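PDB 4YF1: Lmo0812 protein from Listeria monocytogenes serovar 1/2a, which probably hydrolyses the 3'-diphosphate of guanosine-3',5'-bis(diphosphate) and binds a sodium ion in this crystal. Local coordinates for residues T65-D69 with A70-A74; D78-A81 with D82-S86; K91-S94 with W95-K99; V52-A55 with G56-D60. All coordinates share one frame; numbering follows the deposited sequence.

Contact 1: T65-D69 with A70-A74; sequences TEMTD and ADIRA. With NA (sodium ion), chain E.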
loop_
_atom_site.group_PDB
_atom_site.type_symbol
_atom_site.label_atom_id
_atom_site.label_comp_id
_atom_site.label_asym_id
_atom_site.label_seq_id
_atom_site.Cartn_x
_atom_site.Cartn_y
_atom_site.Cartn_z
ATOM N N THR A 65 6.238 4.293 12.095
ATOM C CA THR A 65 7.455 3.464 12.062
ATOM C C THR A 65 8.646 4.332 11.680
ATOM O O THR A 65 8.487 5.518 11.341
ATOM C CB THR A 65 7.352 2.259 11.086
ATOM O OG1 THR A 65 7.696 2.640 9.746
ATOM C CG2 THR A 65 5.957 1.631 11.124
ATOM N N GLU A 66 9.835 3.737 11.705
ATOM C CA GLU A 66 11.062 4.463 11.370
ATOM C C GLU A 66 11.230 4.714 9.879
ATOM O O GLU A 66 12.176 5.377 9.479
ATOM C CB GLU A 66 12.300 3.756 11.948
ATOM C CG GLU A 66 12.340 3.684 13.472
ATOM C CD GLU A 66 12.285 5.054 14.154
ATOM O OE1 GLU A 66 13.314 5.479 14.723
ATOM O OE2 GLU A 66 11.228 5.728 14.099
HETATM N N MSE A 67 10.312 4.208 9.058
HETATM C CA MSE A 67 10.364 4.479 7.614
HETATM C C MSE A 67 10.286 5.983 7.443
HETATM O O MSE A 67 9.539 6.665 8.163
HETATM C CB MSE A 67 9.230 3.765 6.873
HETATM C CG MSE A 67 9.329 3.928 5.361
HETATM SE SE MSE A 67 7.938 2.846 4.455
HETATM C CE MSE A 67 9.047 2.361 2.899
ATOM N N THR A 68 11.053 6.506 6.488
ATOM C CA THR A 68 11.154 7.945 6.247
ATOM C C THR A 68 10.731 8.365 4.842
ATOM O O THR A 68 10.492 7.529 3.971
ATOM C CB THR A 68 12.620 8.383 6.382
ATOM O OG1 THR A 68 13.394 7.809 5.312
ATOM C CG2 THR A 68 13.194 7.949 7.726
ATOM N N ASP A 69 10.695 9.681 4.634
ATOM C CA ASP A 69 10.419 10.264 3.329
ATOM C C ASP A 69 11.417 9.743 2.278
ATOM O O ASP A 69 11.035 9.432 1.148
ATOM C CB ASP A 69 10.546 11.795 3.406
ATOM C CG ASP A 69 10.384 12.458 2.052
ATOM O OD1 ASP A 69 9.242 12.653 1.600
ATOM O OD2 ASP A 69 11.402 12.800 1.438
ATOM N N ALA A 70 12.693 9.682 2.655
ATOM C CA ALA A 70 13.750 9.205 1.752
ATOM C C ALA A 70 13.540 7.743 1.330
ATOM O O ALA A 70 13.788 7.392 0.177
ATOM C CB ALA A 70 15.112 9.373 2.396
ATOM N N ASP A 71 13.097 6.903 2.268
ATOM C CA ASP A 71 12.780 5.489 1.966
ATOM C C ASP A 71 11.636 5.405 0.944
ATOM O O ASP A 71 11.712 4.636 -0.016
ATOM C CB ASP A 71 12.374 4.725 3.226
ATOM C CG ASP A 71 13.485 4.633 4.257
ATOM O OD1 ASP A 71 14.664 4.483 3.867
ATOM O OD2 ASP A 71 13.169 4.670 5.470
ATOM N N ILE A 72 10.579 6.200 1.139
ATOM C CA ILE A 72 9.464 6.190 0.173
ATOM C C ILE A 72 9.912 6.626 -1.221
ATOM O O ILE A 72 9.521 6.005 -2.203
ATOM C CB ILE A 72 8.271 7.042 0.648
ATOM C CG1 ILE A 72 7.726 6.434 1.941
ATOM C CG2 ILE A 72 7.160 7.072 -0.409
ATOM C CD1 ILE A 72 6.544 7.159 2.511
ATOM N N ARG A 73 10.731 7.679 -1.308
ATOM C CA ARG A 73 11.219 8.160 -2.610
ATOM C C ARG A 73 12.027 7.128 -3.329
ATOM O O ARG A 73 11.852 6.960 -4.522
ATOM C CB ARG A 73 12.083 9.428 -2.493
ATOM C CG ARG A 73 11.272 10.640 -2.176
ATOM C CD ARG A 73 12.053 11.931 -1.977
ATOM N NE ARG A 73 11.095 12.794 -1.310
ATOM C CZ ARG A 73 10.087 13.429 -1.916
ATOM N NH1 ARG A 73 9.949 13.428 -3.242
ATOM N NH2 ARG A 73 9.227 14.106 -1.168
ATOM N N ALA A 74 12.925 6.464 -2.603
ATOM C CA ALA A 74 13.806 5.445 -3.186
ATOM C C ALA A 74 13.046 4.250 -3.742
ATOM O O ALA A 74 13.385 3.760 -4.800
ATOM C CB ALA A 74 14.824 4.962 -2.153
HETATM NA NA NA E . 8.889 7.595 10.292
#

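Contact 2: D78-A81 with D82-S86; sequences DEVA and DLVAS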
loop_
_atom_site.group_PDB
_atom_site.type_symbol
_atom_site.label_atom_id
_atom_site.label_comp_id
_atom_site.label_asym_id
_atom_site.label_seq_id
_atom_site.Cartn_x
_atom_site.Cartn_y
_atom_site.Cartn_z
ATOM N N ASP A 78 9.127 9.824 -6.456
ATOM C CA ASP A 78 8.803 11.162 -5.984
ATOM C C ASP A 78 7.312 11.512 -5.920
ATOM O O ASP A 78 6.903 12.184 -4.970
ATOM C CB ASP A 78 9.546 12.224 -6.805
ATOM C CG ASP A 78 11.061 12.263 -6.520
ATOM O OD1 ASP A 78 11.511 12.157 -5.349
ATOM O OD2 ASP A 78 11.811 12.466 -7.489
ATOM N N GLU A 79 6.509 11.064 -6.894
ATOM C CA GLU A 79 5.081 11.383 -6.912
ATOM C C GLU A 79 4.378 10.856 -5.664
ATOM O O GLU A 79 3.648 11.599 -5.001
ATOM C CB GLU A 79 4.355 10.827 -8.143
ATOM C CG GLU A 79 4.637 11.552 -9.438
ATOM C CD GLU A 79 3.673 11.149 -10.556
ATOM O OE1 GLU A 79 4.155 10.738 -11.641
ATOM O OE2 GLU A 79 2.444 11.215 -10.346
ATOM N N VAL A 80 4.572 9.568 -5.373
ATOM C CA VAL A 80 4.001 8.980 -4.154
ATOM C C VAL A 80 4.604 9.655 -2.897
ATOM O O VAL A 80 3.876 9.998 -1.951
ATOM C CB VAL A 80 4.215 7.462 -4.148
ATOM C CG1 VAL A 80 3.883 6.844 -2.802
ATOM C CG2 VAL A 80 3.391 6.827 -5.259
ATOM N N ALA A 81 5.930 9.861 -2.890
ATOM C CA ALA A 81 6.593 10.490 -1.738
ATOM C C ALA A 81 6.004 11.870 -1.451
ATOM O O ALA A 81 5.719 12.193 -0.305
ATOM C CB ALA A 81 8.085 10.577 -1.945
ATOM N N ASP A 82 5.758 12.642 -2.507
ATOM C CA ASP A 82 5.171 13.975 -2.363
ATOM C C ASP A 82 3.744 13.948 -1.875
ATOM O O ASP A 82 3.331 14.823 -1.100
ATOM C CB ASP A 82 5.253 14.762 -3.666
ATOM C CG ASP A 82 6.676 15.186 -4.002
ATOM O OD1 ASP A 82 7.562 15.104 -3.114
ATOM O OD2 ASP A 82 6.899 15.594 -5.166
ATOM N N LEU A 83 2.977 12.974 -2.338
ATOM C CA LEU A 83 1.592 12.862 -1.885
ATOM C C LEU A 83 1.592 12.519 -0.368
ATOM O O LEU A 83 0.853 13.115 0.419
ATOM C CB LEU A 83 0.816 11.828 -2.715
ATOM C CG LEU A 83 0.433 12.294 -4.136
ATOM C CD1 LEU A 83 -0.056 11.130 -4.976
ATOM C CD2 LEU A 83 -0.629 13.384 -4.064
ATOM N N VAL A 84 2.460 11.604 0.019
ATOM C CA VAL A 84 2.593 11.208 1.417
ATOM C C VAL A 84 3.011 12.384 2.298
ATOM O O VAL A 84 2.412 12.622 3.367
ATOM C CB VAL A 84 3.595 10.043 1.575
ATOM C CG1 VAL A 84 3.924 9.806 3.045
ATOM C CG2 VAL A 84 3.008 8.782 0.993
ATOM N N ALA A 85 4.027 13.118 1.857
ATOM C CA ALA A 85 4.521 14.259 2.612
ATOM C C ALA A 85 3.478 15.337 2.778
ATOM O O ALA A 85 3.510 16.058 3.785
ATOM C CB ALA A 85 5.768 14.853 1.959
ATOM N N SER A 86 2.549 15.461 1.822
ATOM C CA SER A 86 1.530 16.504 1.916
ATOM C C SER A 86 0.652 16.406 3.186
ATOM O O SER A 86 0.202 17.435 3.683
ATOM C CB SER A 86 0.631 16.545 0.684
ATOM O OG SER A 86 -0.300 15.467 0.631
#

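Contact 3: K91-S94 with W95-K99; sequences KTLS and WEERK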
loop_
_atom_site.group_PDB
_atom_site.type_symbol
_atom_site.label_atom_id
_atom_site.label_comp_id
_atom_site.label_asym_id
_atom_site.label_seq_id
_atom_site.Cartn_x
_atom_site.Cartn_y
_atom_site.Cartn_z
ATOM N N LYS A 91 6.010 15.786 13.856
ATOM C CA LYS A 91 5.817 15.305 15.247
ATOM C C LYS A 91 6.462 16.165 16.340
ATOM O O LYS A 91 6.147 15.987 17.522
ATOM C CB LYS A 91 6.370 13.886 15.399
ATOM C CG LYS A 91 5.917 12.843 14.381
ATOM C CD LYS A 91 4.573 12.182 14.647
ATOM C CE LYS A 91 3.369 13.070 14.391
ATOM N NZ LYS A 91 2.156 12.212 14.205
ATOM N N THR A 92 7.368 17.071 15.976
ATOM C CA THR A 92 8.000 17.944 16.969
ATOM C C THR A 92 7.091 19.098 17.399
ATOM O O THR A 92 7.398 19.790 18.349
ATOM C CB THR A 92 9.355 18.527 16.472
ATOM O OG1 THR A 92 9.156 19.403 15.351
ATOM C CG2 THR A 92 10.324 17.413 16.083
ATOM N N LEU A 93 5.960 19.284 16.716
ATOM C CA LEU A 93 5.032 20.383 17.011
ATOM C C LEU A 93 3.903 19.919 17.920
ATOM O O LEU A 93 3.581 18.735 17.957
ATOM C CB LEU A 93 4.446 20.913 15.719
ATOM C CG LEU A 93 5.481 21.373 14.683
ATOM C CD1 LEU A 93 4.835 21.805 13.371
ATOM C CD2 LEU A 93 6.357 22.480 15.246
ATOM N N SER A 94 3.295 20.860 18.637
ATOM C CA SER A 94 2.186 20.522 19.550
ATOM C C SER A 94 0.975 19.999 18.742
ATOM O O SER A 94 0.870 20.237 17.513
ATOM C CB SER A 94 1.762 21.745 20.357
ATOM O OG SER A 94 1.055 22.675 19.548
ATOM N N TRP A 95 0.081 19.292 19.416
ATOM C CA TRP A 95 -1.120 18.735 18.793
ATOM C C TRP A 95 -1.935 19.832 18.146
ATOM O O TRP A 95 -2.278 19.743 16.953
ATOM C CB TRP A 95 -1.967 17.987 19.834
ATOM C CG TRP A 95 -3.152 17.127 19.296
ATOM C CD1 TRP A 95 -3.153 15.765 19.066
ATOM C CD2 TRP A 95 -4.478 17.572 19.027
ATOM N NE1 TRP A 95 -4.405 15.349 18.707
ATOM C CE2 TRP A 95 -5.232 16.442 18.642
ATOM C CE3 TRP A 95 -5.102 18.824 19.048
ATOM C CZ2 TRP A 95 -6.586 16.534 18.278
ATOM C CZ3 TRP A 95 -6.463 18.912 18.706
ATOM C CH2 TRP A 95 -7.186 17.786 18.345
ATOM N N GLU A 96 -2.181 20.912 18.879
ATOM C CA GLU A 96 -2.952 22.039 18.307
ATOM C C GLU A 96 -2.302 22.619 17.008
ATOM O O GLU A 96 -3.008 22.967 16.053
ATOM C CB GLU A 96 -3.107 23.128 19.333
ATOM C CG GLU A 96 -4.113 22.796 20.417
ATOM C CD GLU A 96 -4.012 23.767 21.575
ATOM O OE1 GLU A 96 -2.964 23.757 22.251
ATOM O OE2 GLU A 96 -4.953 24.548 21.781
ATOM N N GLU A 97 -0.979 22.692 16.990
ATOM C CA GLU A 97 -0.287 23.253 15.837
ATOM C C GLU A 97 -0.350 22.263 14.665
ATOM O O GLU A 97 -0.603 22.664 13.534
ATOM C CB GLU A 97 1.148 23.701 16.191
ATOM C CG GLU A 97 1.153 24.943 17.094
ATOM C CD GLU A 97 2.540 25.478 17.451
ATOM O OE1 GLU A 97 3.573 25.059 16.869
ATOM O OE2 GLU A 97 2.603 26.345 18.358
ATOM N N ARG A 98 -0.117 20.980 14.940
ATOM C CA ARG A 98 -0.170 19.940 13.879
ATOM C C ARG A 98 -1.547 19.909 13.246
ATOM O O ARG A 98 -1.722 19.824 12.038
ATOM C CB ARG A 98 0.163 18.567 14.471
ATOM C CG ARG A 98 1.617 18.413 14.888
ATOM C CD ARG A 98 1.974 17.032 15.410
ATOM N NE ARG A 98 1.673 16.839 16.846
ATOM C CZ ARG A 98 0.849 15.936 17.380
ATOM N NH1 ARG A 98 0.718 15.887 18.711
ATOM N NH2 ARG A 98 0.176 15.055 16.648
ATOM N N LYS A 99 -2.554 20.005 14.098
ATOM C CA LYS A 99 -3.923 19.979 13.637
ATOM C C LYS A 99 -4.318 21.213 12.863
ATOM O O LYS A 99 -4.990 21.100 11.823
ATOM C CB LYS A 99 -4.872 19.697 14.829
ATOM C CG LYS A 99 -5.071 18.218 15.049
ATOM C CD LYS A 99 -3.882 17.289 14.882
ATOM C CE LYS A 99 -4.384 15.887 14.698
ATOM N NZ LYS A 99 -3.372 14.798 14.683
HETATM O O HOH W 1 4.485 23.258 18.722
HETATM O O HOH W 2 -0.224 24.577 21.000
#

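Contact 4: V52-A55 with G56-D60; sequences VVVA and GLLHD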
loop_
_atom_site.group_PDB
_atom_site.type_symbol
_atom_site.label_atom_id
_atom_site.label_comp_id
_atom_site.label_asym_id
_atom_site.label_seq_id
_atom_site.Cartn_x
_atom_site.Cartn_y
_atom_site.Cartn_z
ATOM N N VAL A 52 -2.257 7.730 -5.619
ATOM C CA VAL A 52 -3.016 8.305 -4.501
ATOM C C VAL A 52 -3.385 7.222 -3.501
ATOM O O VAL A 52 -3.279 7.423 -2.295
ATOM C CB VAL A 52 -4.290 9.050 -4.987
ATOM C CG1 VAL A 52 -5.131 9.567 -3.822
ATOM C CG2 VAL A 52 -3.925 10.237 -5.866
ATOM N N VAL A 53 -3.863 6.090 -4.002
ATOM C CA VAL A 53 -4.230 4.978 -3.146
ATOM C C VAL A 53 -3.040 4.525 -2.290
ATOM O O VAL A 53 -3.171 4.302 -1.072
ATOM C CB VAL A 53 -4.791 3.811 -3.964
ATOM C CG1 VAL A 53 -4.917 2.561 -3.107
ATOM C CG2 VAL A 53 -6.120 4.203 -4.576
ATOM N N VAL A 54 -1.884 4.400 -2.926
ATOM C CA VAL A 54 -0.674 3.975 -2.232
ATOM C C VAL A 54 -0.198 5.008 -1.237
ATOM O O VAL A 54 0.288 4.642 -0.166
ATOM C CB VAL A 54 0.439 3.600 -3.222
ATOM C CG1 VAL A 54 1.756 3.342 -2.499
ATOM C CG2 VAL A 54 0.018 2.359 -3.998
ATOM N N ALA A 55 -0.328 6.295 -1.578
ATOM C CA ALA A 55 0.055 7.340 -0.626
ATOM C C ALA A 55 -0.820 7.200 0.616
ATOM O O ALA A 55 -0.337 7.380 1.729
ATOM C CB ALA A 55 -0.091 8.727 -1.229
ATOM N N GLY A 56 -2.104 6.862 0.430
ATOM C CA GLY A 56 -3.000 6.685 1.597
ATOM C C GLY A 56 -2.560 5.504 2.446
ATOM O O GLY A 56 -2.574 5.542 3.690
ATOM N N LEU A 57 -2.176 4.440 1.759
ATOM C CA LEU A 57 -1.689 3.233 2.393
ATOM C C LEU A 57 -0.409 3.479 3.247
ATOM O O LEU A 57 -0.261 2.920 4.348
ATOM C CB LEU A 57 -1.369 2.216 1.291
ATOM C CG LEU A 57 -1.136 0.779 1.684
ATOM C CD1 LEU A 57 -2.460 0.092 1.981
ATOM C CD2 LEU A 57 -0.413 0.053 0.552
ATOM N N LEU A 58 0.497 4.323 2.737
ATOM C CA LEU A 58 1.789 4.558 3.400
ATOM C C LEU A 58 1.793 5.602 4.525
ATOM O O LEU A 58 2.782 5.714 5.252
ATOM C CB LEU A 58 2.832 4.914 2.359
ATOM C CG LEU A 58 3.118 3.804 1.342
ATOM C CD1 LEU A 58 4.028 4.324 0.241
ATOM C CD2 LEU A 58 3.737 2.581 1.999
ATOM N N HIS A 59 0.699 6.339 4.686
ATOM C CA HIS A 59 0.633 7.372 5.716
ATOM C C HIS A 59 1.073 6.875 7.109
ATOM O O HIS A 59 1.984 7.460 7.707
ATOM C CB HIS A 59 -0.764 8.019 5.731
ATOM C CG HIS A 59 -1.011 8.920 6.900
ATOM N ND1 HIS A 59 -0.665 10.253 6.905
ATOM C CD2 HIS A 59 -1.566 8.672 8.114
ATOM C CE1 HIS A 59 -0.998 10.790 8.069
ATOM N NE2 HIS A 59 -1.557 9.853 8.814
ATOM N N ASP A 60 0.456 5.802 7.604
ATOM C CA ASP A 60 0.807 5.240 8.943
ATOM C C ASP A 60 2.228 4.687 9.017
ATOM O O ASP A 60 2.833 4.692 10.088
ATOM C CB ASP A 60 -0.124 4.088 9.345
ATOM C CG ASP A 60 -1.524 4.536 9.711
ATOM O OD1 ASP A 60 -1.868 5.740 9.609
ATOM O OD2 ASP A 60 -2.289 3.641 10.125
#

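Contact 1: T65-D69 with A70-A74
Thr68 and Asp71 meet where the loop after helix 50-64 turns into helix 69-76, whose first backbone bonds run from Ile72 N to Thr68 O and from Arg73 N to Asp69 O. Thr68 OG1 takes the N-H of Asp71 at 3.2 Å, nearly straight at 162°. In return Asp71 OD2 accepts Thr68 N at 3.0 Å, on its anti side and out of the carboxylate plane; a weak bond from Thr68 OG1 reaches the same oxygen. Together they make a capping box, with Thr68 as N-cap. Just upstream, Thr65 OG1 accepts Met67 N in an ST turn. Beside this turn the sodium ion is bound by Thr65 O and Met67 O, each at 2.4 Å, together with Val62 O. Selenomethionine Met67 lays CG against Asp71 CB, 3.8 Å away. Within the first turn of the helix, Arg73 grips Asp69 side-on: NE to OD2 at 2.8 Å, in the guanidinium plane, and NH2 to OD1 at 3.1 Å, more bent. With CG anti to the backbone N (chi1 175°), the Asp69 carboxylate reaches along the helix to Arg73, its plane turned 47° from the guanidinium. Arg73 NH2 is shared with Asp82, its stronger partner, and NH1 pairs with Asp78.

Contact 2: D78-A81 with D82-S86
Val80 and Val84 sit one turn apart on the inner face of helix 78-87, where Val84 N bonds to Val80 O at 2.9 Å and 167°. With CG1 anti to the backbone N (chi1 170°), Val84 CG2 falls beside that N, 3.3 Å from Val80 O. The two side chains meet more loosely, Val80 CG1 lying 4.4 Å from Val84 CG2. Leu83 curls back in the same way, its CG 3.4 Å from Glu79 O. This buried side, completed by the small Ala81, faces other helices: Ile72 of helix 69-76 packs on Val80, Ala81 and Val84, while Ala55 of helix 50-64 lies against Leu83 and Val84. Three helices of the HD-type all-helical fold thus share one apolar layer.

The solvent side carries Asp78, Glu79 and Asp82, whose side chains make no close contact with one another. Asp82 N bonds to Asp78 O at 2.8 Å, and with CG beside the backbone N (chi1 -71°) the Asp82 carboxylate stays over that turn, Asp82 CG lying 3.2 Å from Asp78 O. Asp78 OD1 and Asp82 OD1 are 5.4 Å apart. Further on, Ser86 OG donates to Leu83 O at 2.6 Å, folding the hydroxyl back onto the helix.

Two acids spaced one turn apart would repel mildly, yet both form salt bridges with Arg73 of the preceding helix. Arg73, which also pairs with Asp69, probably eases the repulsion, tying helix 78-87 to helix 69-76 by charge at the surface as well as by apolar contact beneath.

Contact 3: K91-S94 with W95-K99
Leu93 and Arg98 meet across the start of helix 95-108, where Arg98 NE donates to Leu93 O at 2.9 Å. The oxygen lies in the guanidinium plane, whereas the nitrogen stands 38° above the carbonyl plane of Leu93. A bend in the arginine chain at chi3 (-84°) turns NE back to the loop, and Leu93 CB rests on Arg98 CG at 3.9 Å. The next carbonyl, Ser94 O, takes the backbone N-H of Arg98 at 2.9 Å.

Ser94 is the N-cap: its OG accepts Glu97 N in a long bond of 3.3 Å, reached because chi1 of 73° holds OG between the backbone N and the carbonyl carbon. Two waters add to this cap. One accepts Ser94 N at 2.7 Å and donates weakly to Glu97 OE1; the other bonds to Ser94 OG and donates to Glu96 OE1 at 3.1 Å. Lys91 NZ comes to 4.2 Å from Arg98 NH2, but Glu89 OE1 forms salt bridges with both and probably balances the two charges, while Glu89 OE2 pairs with Lys99.

Along the helix, Lys99 CG covers one face of the Trp95 indole, offset toward its rim. The loop leads on from helix 78-87, and Trp95 and Lys99 carry the first turn of helix 95-108 onto helix 147-160, touching Leu149, Gln150, Trp152 and Tyr153.

Contact 4: V52-A55 with G56-D60
Ala55 O is approached by two backbone N-H groups, those of Leu58 and His59, both at 3.3 Å and both weak and strongly bent. The preceding bonds are sounder: Gly56 N to Val52 O and Leu57 N to Val53 O, each 3.0 Å, and Leu58 N to Val54 O at 2.9 Å. Leu58 N therefore divides its hydrogen between Val54 O and, weakly, Ala55 O.

Val54 and Leu58 supply the apolar side-chain contact, lying side by side and pointing the same way. Val54 CG1 touches Leu58 CD1 at 3.7 Å, and Leu58 CG sits over Val54 O at 3.3 Å, brought there by a chi1 of -63° that keeps CG beside the backbone N.

This stretch belongs to helix 50-64 and ends in His59 and Asp60, which probably form the His-Asp doublet for which HD domains are named. Their side chains converge with those of His35 and Asp120 in a pattern consistent with an HD-type metal site, although no metal is bound to them here. His59 has CG anti to its N (chi1 170°), which swings the imidazole off the Ala55 turn; its ring stacks with that of His87 and its side chain touches Asp120. Ala55, small and buried, lets Leu83 and Val84 of helix 78-87 and Leu116 of helix 111-132 come close, while Leu57 of the second subunit packs on Val54 and Leu57.

How the contacts relate
Along the chain the order is contact 4, contact 1, contact 2, contact 3, all in the HD-domain part of the protein. Contact 4 lies on helix 50-64, contact 1 on the loop leading into helix 69-76 and its first turn, and contact 2 on helix 78-87; their centres are 9 to 12 Å apart, and each touches the other two. Ile72 of contact 1 meets both Leu58 of contact 4 and Ala81 of contact 2, so these helices form one compact cluster. Contact 3, at the start of helix 95-108, touches none, its centre about 20 to 21 Å from the centres of the other three. Contacts 1 and 4 also reach the second subunit, so the helix carrying the His-Asp pair is itself part of the subunit interface.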